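Local coordinates for EDD domain protein, DegV family (PDB 5V85), which probably binds fatty acids and carries a bound vaccenic acid, at residues S21-V26 and G41-A46. Residues are numbered along the deposited sequence; the frame is centred on the assembly and turned at random.
Sequences SYKVIV and GFEHVA. With PO4 (phosphate ion), chain I.
Val-24 and Phe-42 pair side by side on two parallel strands, with Val-24 CB 3.9 Å from Phe-42 CD1. Four backbone hydrogen bonds join the strands. Val-24 N gives to Gly-41 O at 2.7 Å, and Glu-43 N gives back to Val-24 O. Val-26 N then binds Glu-43 O, and Val-26 O receives Val-45 N with the donor tilted from the carbonyl plane. That carbonyl oxygen also lies at the edge of the His-44 ring, in its plane, 3.2 Å from His-44 CD2. The ring is held elsewhere too, since His-44 NE2 is hydrogen-bonded to Gly-30 O and the ring stacks on Phe-32.

The two strands and the short helix 34-37 between them form a beta-alpha-beta unit of the DegV fold. Strand 98-103 pairs with the other edge of 22-27, so strand 22-27 runs inside the sheet. Helix 141-155 packs on the face of Val-24 and Phe-42. On the other face the packing is close at Ile-25 and Val-45, whose CG2 atoms meet at 3.5 Å beside helix 85-92.

Further along that same face, Lys-23 and Glu-43 make the polar, partly exposed end of the contact. Lys-23 CG is anti to the backbone N (chi1 -174°) and the chain bends at chi3, which brings NZ to 2.9 Å from Glu-43 OE1 in a salt bridge. NZ meets this oxygen from above the carboxylate plane, 37° out of it. A water links NZ to Glu-43 OE2. NZ also gives a hydrogen bond of 2.6 Å to O3 of a phosphate ion, probably from the crystallisation liquor, which Asp-95 N holds as well. With an alanine here instead of Lys-23, the Glu-43 carboxylate is likely to lose its charged mate and be freer to turn. Ile-25 CD1 lies alongside the glutamate, 3.8 Å from Glu-43 OE2.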
ATOM      1  N   SER B  21      12.033 -16.834  20.085  1.00 27.88           N
ATOM      2  CA  SER B  21      11.791 -17.135  18.679  1.00 33.27           C
ATOM      3  C   SER B  21      12.030 -15.920  17.792  1.00 29.69           C
ATOM      4  O   SER B  21      12.390 -16.074  16.619  1.00 26.76           O
ATOM      5  CB  SER B  21      10.370 -17.662  18.490  1.00 40.61           C
ATOM      6  OG  SER B  21       9.439 -16.932  19.268  1.00 47.35           O
ATOM      7  N   TYR B  22      11.843 -14.713  18.322  1.00 23.02           N
ATOM      8  CA  TYR B  22      12.025 -13.514  17.517  1.00 18.71           C
ATOM      9  C   TYR B  22      12.320 -12.329  18.424  1.00 24.78           C
ATOM     10  O   TYR B  22      11.996 -12.333  19.614  1.00 21.04           O
ATOM     11  CB  TYR B  22      10.792 -13.230  16.647  1.00 23.58           C
ATOM     12  CG  TYR B  22       9.592 -12.732  17.423  1.00 26.24           C
ATOM     13  CD1 TYR B  22       8.738 -13.621  18.067  1.00 28.32           C
ATOM     14  CD2 TYR B  22       9.309 -11.373  17.509  1.00 23.48           C
ATOM     15  CE1 TYR B  22       7.640 -13.172  18.777  1.00 23.31           C
ATOM     16  CE2 TYR B  22       8.214 -10.913  18.217  1.00 26.23           C
ATOM     17  CZ  TYR B  22       7.383 -11.816  18.847  1.00 31.82           C
ATOM     18  OH  TYR B  22       6.295 -11.362  19.553  1.00 27.15           O
ATOM     19  N   LYS B  23      12.942 -11.310  17.836  1.00 20.08           N
ATOM     20  CA  LYS B  23      13.157 -10.033  18.498  1.00 21.05           C
ATOM     21  C   LYS B  23      12.811  -8.918  17.522  1.00 20.23           C
ATOM     22  O   LYS B  23      13.106  -9.016  16.326  1.00 19.35           O
ATOM     23  CB  LYS B  23      14.603  -9.883  18.993  1.00 19.20           C
ATOM     24  CG  LYS B  23      14.853  -8.624  19.816  1.00 29.82           C
ATOM     25  CD  LYS B  23      16.326  -8.468  20.170  1.00 26.12           C
ATOM     26  CE  LYS B  23      16.769  -9.520  21.170  1.00 26.32           C
ATOM     27  NZ  LYS B  23      18.126  -9.231  21.724  1.00 27.54           N
ATOM     28  N   VAL B  24      12.172  -7.869  18.031  1.00 16.42           N
ATOM     29  CA  VAL B  24      11.817  -6.694  17.239  1.00 14.69           C
ATOM     30  C   VAL B  24      12.721  -5.548  17.670  1.00 21.26           C
ATOM     31  O   VAL B  24      12.649  -5.087  18.818  1.00 22.15           O
ATOM     32  CB  VAL B  24      10.340  -6.309  17.406  1.00 15.59           C
ATOM     33  CG1 VAL B  24       9.987  -5.160  16.465  1.00 18.12           C
ATOM     34  CG2 VAL B  24       9.441  -7.510  17.157  1.00 16.83           C
ATOM     35  N   ILE B  25      13.563  -5.086  16.751  1.00 18.61           N
ATOM     36  CA  ILE B  25      14.460  -3.959  16.982  1.00 16.95           C
ATOM     37  C   ILE B  25      13.785  -2.698  16.457  1.00 20.59           C
ATOM     38  O   ILE B  25      13.357  -2.655  15.299  1.00 17.40           O
ATOM     39  CB  ILE B  25      15.819  -4.182  16.295  1.00 18.63           C
ATOM     40  CG1 ILE B  25      16.440  -5.513  16.734  1.00 23.58           C
ATOM     41  CG2 ILE B  25      16.756  -3.025  16.575  1.00 17.83           C
ATOM     42  CD1 ILE B  25      17.057  -5.477  18.112  1.00 25.90           C
ATOM     43  N   VAL B  26      13.679  -1.676  17.304  1.00 17.65           N
ATOM     44  CA  VAL B  26      13.047  -0.408  16.947  1.00 14.21           C
ATOM     45  C   VAL B  26      14.041   0.706  17.243  1.00 16.64           C
ATOM     46  O   VAL B  26      14.671   0.704  18.305  1.00 19.93           O
ATOM     47  CB  VAL B  26      11.734  -0.191  17.730  1.00 15.53           C
ATOM     48  CG1 VAL B  26      10.994   1.050  17.242  1.00 12.60           C
ATOM     49  CG2 VAL B  26      10.840  -1.422  17.629  1.00 19.98           C
ATOM     50  N   GLY B  41      11.189  -9.133  23.973  1.00 26.73           N
ATOM     51  CA  GLY B  41      11.082  -9.222  22.530  1.00 25.09           C
ATOM     52  C   GLY B  41      11.147  -7.888  21.817  1.00 22.60           C
ATOM     53  O   GLY B  41      11.190  -7.868  20.581  1.00 26.52           O
ATOM     54  N   PHE B  42      11.145  -6.782  22.558  1.00 15.87           N
ATOM     55  CA  PHE B  42      11.288  -5.446  21.995  1.00 13.24           C
ATOM     56  C   PHE B  42      12.576  -4.830  22.518  1.00 20.14           C
ATOM     57  O   PHE B  42      12.846  -4.874  23.723  1.00 21.54           O
ATOM     58  CB  PHE B  42      10.091  -4.556  22.345  1.00 18.33           C
ATOM     59  CG  PHE B  42       8.769  -5.116  21.903  1.00 22.18           C
ATOM     60  CD1 PHE B  42       8.374  -5.029  20.575  1.00 23.48           C
ATOM     61  CD2 PHE B  42       7.921  -5.719  22.812  1.00 23.36           C
ATOM     62  CE1 PHE B  42       7.156  -5.544  20.165  1.00 20.05           C
ATOM     63  CE2 PHE B  42       6.700  -6.234  22.409  1.00 18.46           C
ATOM     64  CZ  PHE B  42       6.318  -6.145  21.085  1.00 20.89           C
ATOM     65  N   GLU B  43      13.363  -4.254  21.614  1.00 18.18           N
ATOM     66  CA  GLU B  43      14.661  -3.704  21.973  1.00 20.05           C
ATOM     67  C   GLU B  43      14.917  -2.459  21.137  1.00 22.90           C
ATOM     68  O   GLU B  43      14.642  -2.447  19.935  1.00 21.32           O
ATOM     69  CB  GLU B  43      15.770  -4.738  21.754  1.00 18.26           C
ATOM     70  CG  GLU B  43      17.141  -4.310  22.238  1.00 27.79           C
ATOM     71  CD  GLU B  43      18.168  -5.414  22.084  1.00 37.35           C
ATOM     72  OE1 GLU B  43      18.014  -6.468  22.740  1.00 34.00           O
ATOM     73  OE2 GLU B  43      19.122  -5.233  21.298  1.00 36.20           O
ATOM     74  N   HIS B  44      15.437  -1.416  21.780  1.00 13.89           N
ATOM     75  CA  HIS B  44      15.721  -0.157  21.106  1.00 14.87           C
ATOM     76  C   HIS B  44      17.163  -0.105  20.610  1.00 20.09           C
ATOM     77  O   HIS B  44      18.069  -0.697  21.204  1.00 17.10           O
ATOM     78  CB  HIS B  44      15.469   1.040  22.034  1.00 23.49           C
ATOM     79  CG  HIS B  44      14.073   1.582  21.975  1.00 26.65           C
ATOM     80  ND1 HIS B  44      13.319   1.839  23.102  1.00 23.03           N
ATOM     81  CD2 HIS B  44      13.290   1.905  20.918  1.00 19.13           C
ATOM     82  CE1 HIS B  44      12.138   2.310  22.740  1.00 20.32           C
ATOM     83  NE2 HIS B  44      12.095   2.358  21.421  1.00 19.05           N
ATOM     84  N   VAL B  45      17.359   0.608  19.502  1.00 17.71           N
ATOM     85  CA  VAL B  45      18.675   1.042  19.042  1.00 17.13           C
ATOM     86  C   VAL B  45      18.653   2.566  19.029  1.00 18.33           C
ATOM     87  O   VAL B  45      17.801   3.172  18.369  1.00 17.62           O
ATOM     88  CB  VAL B  45      19.024   0.475  17.655  1.00 22.59           C
ATOM     89  CG1 VAL B  45      20.166   1.257  17.039  1.00 22.43           C
ATOM     90  CG2 VAL B  45      19.402  -0.995  17.762  1.00 16.39           C
ATOM     91  N   ALA B  46      19.578   3.180  19.761  1.00 20.55           N
ATOM     92  CA  ALA B  46      19.474   4.591  20.113  1.00 18.53           C
ATOM     93  C   ALA B  46      20.016   5.511  19.028  1.00 22.35           C
ATOM     94  O   ALA B  46      21.052   5.235  18.416  1.00 20.69           O
ATOM     95  CB  ALA B  46      20.220   4.860  21.420  1.00 18.72           C
TER
HETATM   96  P   PO4 I 302      18.990 -12.349  23.238  1.00 45.65           P
HETATM   97  O1  PO4 I 302      18.237 -12.565  21.945  1.00 38.79           O
HETATM   98  O2  PO4 I 302      20.428 -12.780  23.065  1.00 35.74           O
HETATM   99  O3  PO4 I 302      18.952 -10.888  23.614  1.00 43.60           O
HETATM  100  O4  PO4 I 302      18.346 -13.162  24.338  1.00 53.46           O
HETATM  101  O   HOH W   1      20.109  -7.574  20.275  1.00 23.35           O